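Local coordinates for protein adenosine 5'-monophosphoramidase (Candida albicans, PDB 6IQ1) that probably hydrolyses adenosine 5'-monophosphoramidates to AMP and an amine, working as a homodimer of the histidine triad (HINT) family, at residues L22-K27 against I45-G50; K73-D78 against F107-K112. All blocks are in the same frame, centred on the assembly; numbering follows the deposited sequence.

Contact 1 of 2, residues L22-K27 against I45-G50; sequences LIETAK and IPKHHG. With ZN (zinc ion), chain H.
K47, just past the end of strand 42-46, reaches to E24 and T25 at the turn that joins strands 21-24 and 28-32, a hairpin at one margin of the antiparallel sheet of this HIT fold. Its chain is extended beyond CG and crosses the E24 side chain at about a right angle. NZ donates a hydrogen bond of 2.7 Å to T25 O, in the plane of that carbonyl and with a C=O...N angle of 157°. The same NZ forms a salt bridge of 2.9 Å with E24 OE2, on its anti lone pair. A weak third bond runs from NZ to A26 O. Lysine suits this place because its long arm can span the turn while one ammonium group serves several acceptors. On E24, a CG anti to the backbone N (chi1 -167°) and an extended chain carry the carboxylate to NZ. OE1 makes a second salt bridge, with K21, giving each oxygen a lysine partner. The backbones join as well: K47 N donates to K27 O at 3.0 Å. K27 itself sends NZ elsewhere, to a salt bridge with D59 and a cation-pi contact with Y60. Around this shell, helix 58-74 touches T25 through D63 and V67, while I13 of helix 8-14 packs on K47. Two residues past K47, H49 enters the zinc site, which C7, C10 and H104 complete. P46 O accepts a hydrogen bond from H104 NE2, leaving ND1 of that ring for the metal, and H49 binds the zinc ion through its own ND1 at 2.0 Å.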
# COMPACT_ATOMS: atom_id res chain seq x y z
N LEU D 22 -12.30 7.85 12.27
CA LEU D 22 -12.52 6.43 12.50
C LEU D 22 -11.58 6.00 13.62
O LEU D 22 -11.88 6.22 14.79
CB LEU D 22 -12.34 5.65 11.18
CG LEU D 22 -13.44 5.78 10.10
CD1 LEU D 22 -13.05 5.04 8.84
CD2 LEU D 22 -14.78 5.23 10.59
N ILE D 23 -10.44 5.41 13.31
CA ILE D 23 -9.47 5.00 14.31
C ILE D 23 -8.40 6.07 14.40
O ILE D 23 -7.91 6.55 13.37
CB ILE D 23 -8.88 3.62 13.96
CG1 ILE D 23 -9.91 2.51 14.22
CG2 ILE D 23 -7.58 3.37 14.74
CD1 ILE D 23 -9.44 1.10 13.82
N GLU D 24 -8.05 6.47 15.61
CA GLU D 24 -6.91 7.34 15.82
C GLU D 24 -5.95 6.70 16.82
O GLU D 24 -6.35 5.97 17.73
CB GLU D 24 -7.32 8.71 16.30
CG GLU D 24 -6.19 9.70 16.23
CD GLU D 24 -6.52 11.05 16.81
OE1 GLU D 24 -7.73 11.40 16.91
OE2 GLU D 24 -5.55 11.77 17.17
N THR D 25 -4.66 7.00 16.64
CA THR D 25 -3.57 6.40 17.39
C THR D 25 -2.63 7.54 17.78
O THR D 25 -2.76 8.66 17.28
CB THR D 25 -2.89 5.30 16.52
OG1 THR D 25 -3.65 4.09 16.57
CG2 THR D 25 -1.49 5.02 16.93
N ALA D 26 -1.72 7.28 18.72
CA ALA D 26 -0.67 8.25 19.00
C ALA D 26 0.02 8.71 17.72
O ALA D 26 0.39 9.88 17.59
CB ALA D 26 0.36 7.64 19.97
N LYS D 27 0.18 7.80 16.76
CA LYS D 27 0.93 8.11 15.55
C LYS D 27 0.10 8.18 14.27
O LYS D 27 0.58 8.74 13.28
CB LYS D 27 2.07 7.09 15.36
CG LYS D 27 3.28 7.40 16.24
CD LYS D 27 4.23 6.20 16.34
CE LYS D 27 5.21 6.34 17.51
NZ LYS D 27 5.94 7.64 17.49
N ILE D 45 -3.40 8.04 7.57
CA ILE D 45 -2.27 8.95 7.42
C ILE D 45 -1.39 8.97 8.67
O ILE D 45 -1.89 8.89 9.81
CB ILE D 45 -2.74 10.38 7.07
CG1 ILE D 45 -3.40 11.06 8.27
CG2 ILE D 45 -3.72 10.35 5.86
CD1 ILE D 45 -3.93 12.44 7.93
N PRO D 46 -0.08 9.04 8.51
CA PRO D 46 0.77 9.37 9.65
C PRO D 46 0.53 10.82 10.07
O PRO D 46 0.18 11.67 9.26
CB PRO D 46 2.19 9.18 9.11
CG PRO D 46 2.06 9.47 7.64
CD PRO D 46 0.68 8.97 7.25
N LYS D 47 0.71 11.09 11.37
CA LYS D 47 0.52 12.46 11.86
C LYS D 47 1.69 13.35 11.48
O LYS D 47 1.52 14.55 11.26
CB LYS D 47 0.30 12.45 13.36
CG LYS D 47 -1.13 12.14 13.76
CD LYS D 47 -1.19 11.55 15.18
CE LYS D 47 -2.62 11.42 15.68
NZ LYS D 47 -2.69 11.31 17.17
N HIS D 48 2.88 12.77 11.40
CA HIS D 48 4.06 13.45 10.87
C HIS D 48 3.84 13.86 9.41
O HIS D 48 3.43 13.03 8.58
CB HIS D 48 5.24 12.49 10.99
CG HIS D 48 6.57 13.09 10.67
ND1 HIS D 48 7.00 13.30 9.37
CD2 HIS D 48 7.58 13.49 11.47
CE1 HIS D 48 8.21 13.82 9.39
NE2 HIS D 48 8.58 13.95 10.65
N HIS D 49 4.13 15.11 9.09
CA HIS D 49 3.93 15.59 7.72
C HIS D 49 5.12 15.21 6.84
O HIS D 49 6.20 15.80 6.96
CB HIS D 49 3.70 17.10 7.67
CG HIS D 49 3.55 17.63 6.28
ND1 HIS D 49 2.32 17.82 5.68
CD2 HIS D 49 4.48 17.96 5.34
CE1 HIS D 49 2.49 18.26 4.45
NE2 HIS D 49 3.79 18.36 4.22
N GLY D 50 4.92 14.26 5.94
CA GLY D 50 5.86 14.03 4.86
C GLY D 50 5.12 13.88 3.55
O GLY D 50 4.00 13.37 3.50
ZN ZN H . 0.40 17.52 6.18

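Contact 2 of 2, residues K73-D78 against F107-K112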
# COMPACT_ATOMS: atom_id res chain seq x y z
N LYS D 73 -11.27 -4.93 10.11
CA LYS D 73 -12.24 -5.50 11.05
C LYS D 73 -13.46 -4.59 11.20
O LYS D 73 -14.60 -5.08 11.23
CB LYS D 73 -11.61 -5.75 12.41
CG LYS D 73 -10.60 -6.90 12.44
CD LYS D 73 -9.98 -7.01 13.82
CE LYS D 73 -8.59 -7.64 13.74
NZ LYS D 73 -8.17 -8.17 15.06
N VAL D 74 -13.25 -3.27 11.30
CA VAL D 74 -14.36 -2.33 11.36
C VAL D 74 -15.24 -2.46 10.13
O VAL D 74 -16.48 -2.43 10.22
CB VAL D 74 -13.85 -0.89 11.51
CG1 VAL D 74 -15.04 0.04 11.67
CG2 VAL D 74 -12.88 -0.77 12.69
N LEU D 75 -14.63 -2.62 8.95
CA LEU D 75 -15.38 -2.72 7.70
C LEU D 75 -15.89 -4.13 7.41
O LEU D 75 -16.53 -4.32 6.38
CB LEU D 75 -14.52 -2.25 6.53
CG LEU D 75 -14.35 -0.77 6.20
CD1 LEU D 75 -13.85 0.05 7.38
CD2 LEU D 75 -13.41 -0.65 5.04
N LYS D 76 -15.59 -5.11 8.26
CA LYS D 76 -16.00 -6.51 8.15
C LYS D 76 -15.35 -7.24 6.98
O LYS D 76 -15.70 -8.40 6.71
CB LYS D 76 -17.53 -6.65 8.05
CG LYS D 76 -18.29 -6.53 9.38
CD LYS D 76 -19.79 -6.72 9.17
CE LYS D 76 -20.45 -7.47 10.32
NZ LYS D 76 -20.92 -6.54 11.40
N LEU D 77 -14.41 -6.58 6.27
CA LEU D 77 -13.62 -7.25 5.24
C LEU D 77 -12.85 -8.46 5.78
O LEU D 77 -12.46 -9.33 4.99
CB LEU D 77 -12.62 -6.27 4.64
CG LEU D 77 -13.14 -5.05 3.87
CD1 LEU D 77 -12.03 -4.04 3.57
CD2 LEU D 77 -13.80 -5.50 2.59
N ASP D 78 -12.61 -8.53 7.09
CA ASP D 78 -11.81 -9.64 7.59
C ASP D 78 -12.58 -10.95 7.62
O ASP D 78 -12.00 -11.98 7.95
CB ASP D 78 -11.25 -9.33 8.99
CG ASP D 78 -12.31 -9.31 10.07
OD1 ASP D 78 -13.44 -8.86 9.81
OD2 ASP D 78 -12.00 -9.75 11.19
N PHE D 107 -2.58 6.52 2.92
CA PHE D 107 -2.88 5.20 2.42
C PHE D 107 -4.37 5.08 2.16
O PHE D 107 -5.19 5.57 2.95
CB PHE D 107 -2.42 4.15 3.45
CG PHE D 107 -0.93 3.94 3.46
CD1 PHE D 107 -0.10 4.80 4.16
CD2 PHE D 107 -0.35 2.89 2.76
CE1 PHE D 107 1.27 4.61 4.16
CE2 PHE D 107 1.01 2.69 2.76
CZ PHE D 107 1.83 3.55 3.45
N HIS D 108 -4.74 4.44 1.06
CA HIS D 108 -6.14 4.16 0.76
C HIS D 108 -6.45 2.70 1.11
O HIS D 108 -5.75 1.78 0.67
CB HIS D 108 -6.47 4.38 -0.73
CG HIS D 108 -6.15 5.75 -1.24
ND1 HIS D 108 -7.09 6.75 -1.33
CD2 HIS D 108 -4.99 6.28 -1.71
CE1 HIS D 108 -6.52 7.84 -1.82
NE2 HIS D 108 -5.25 7.58 -2.06
N LEU D 109 -7.51 2.50 1.89
CA LEU D 109 -8.10 1.18 2.09
C LEU D 109 -9.39 1.16 1.27
O LEU D 109 -10.37 1.83 1.63
CB LEU D 109 -8.39 0.90 3.57
CG LEU D 109 -9.24 -0.36 3.78
CD1 LEU D 109 -8.56 -1.59 3.18
CD2 LEU D 109 -9.55 -0.60 5.23
N ILE D 110 -9.38 0.43 0.16
CA ILE D 110 -10.48 0.53 -0.80
C ILE D 110 -11.17 -0.81 -0.96
O ILE D 110 -10.58 -1.74 -1.55
CB ILE D 110 -10.00 1.01 -2.17
CG1 ILE D 110 -9.03 2.19 -2.04
CG2 ILE D 110 -11.19 1.37 -3.03
CD1 ILE D 110 -8.30 2.48 -3.35
N PRO D 111 -12.40 -0.96 -0.48
CA PRO D 111 -13.14 -2.21 -0.71
C PRO D 111 -13.38 -2.46 -2.19
O PRO D 111 -13.57 -1.53 -2.97
CB PRO D 111 -14.44 -1.98 0.06
CG PRO D 111 -14.00 -1.05 1.21
CD PRO D 111 -13.04 -0.12 0.54
N LYS D 112 -13.34 -3.73 -2.59
CA LYS D 112 -13.53 -4.10 -4.00
C LYS D 112 -14.72 -5.04 -4.11
O LYS D 112 -14.57 -6.26 -4.02
CB LYS D 112 -12.26 -4.74 -4.60
CG LYS D 112 -12.35 -5.04 -6.09
CD LYS D 112 -12.20 -3.78 -6.91
CE LYS D 112 -12.30 -4.04 -8.40
NZ LYS D 112 -12.30 -2.77 -9.18
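L75 and L109 meet tip to tip where the chain leaving helix 58-74 packs on a face of the HIT-fold sheet, on strand 107-112, whose start carries F107 and H108 of the histidine triad motif, probably part of the AMP site. From L75 CA the bond to CB points toward the strand. CG then lies beside the backbone N, anti to the carbonyl carbon (chi1 -82°), and its branch CD2 makes the contact: it touches L109 CD2 at 3.9 Å and P111 CG, also at 3.9 Å. The side chain crosses the proline at about a right angle. L77 follows more loosely, its CD1 standing 4.3 Å from both L109 CD1 and P111 CG. Alternation along the strand sends L109 and P111 toward this segment and I110 away; branched leucines and a compact proline ring suit such an apolar meeting. K76, the first residue after helix 58-74 to leave helical backbone angles (phi 68°), turns the chain between the two leucines. L140 of the second subunit packs on L75. Within the chain, L109 fits among L71 and T72 of helix 58-74, I44 of strand 42-46 and Y88 of strand 87-94.

From the N terminus, strand 21-24 turns into strand 28-32, and contact 1 closes when the chain returns through strand 42-46, bringing the hairpin turn against the segment that leads into the zinc site. The chain then enters helix 58-74, whose end opens contact 2; that contact closes after strand 87-94, when strand 107-112, carrying part of the histidine triad motif, comes back beside strand 42-46. The two closures are in series, neither enclosing nor crossing the other. Their centres lie about 18 Å apart, yet I23 CD1 meets V74 CG2 at 4.1 Å, joining strand 21-24 to the helix. Both contacts also touch the second subunit.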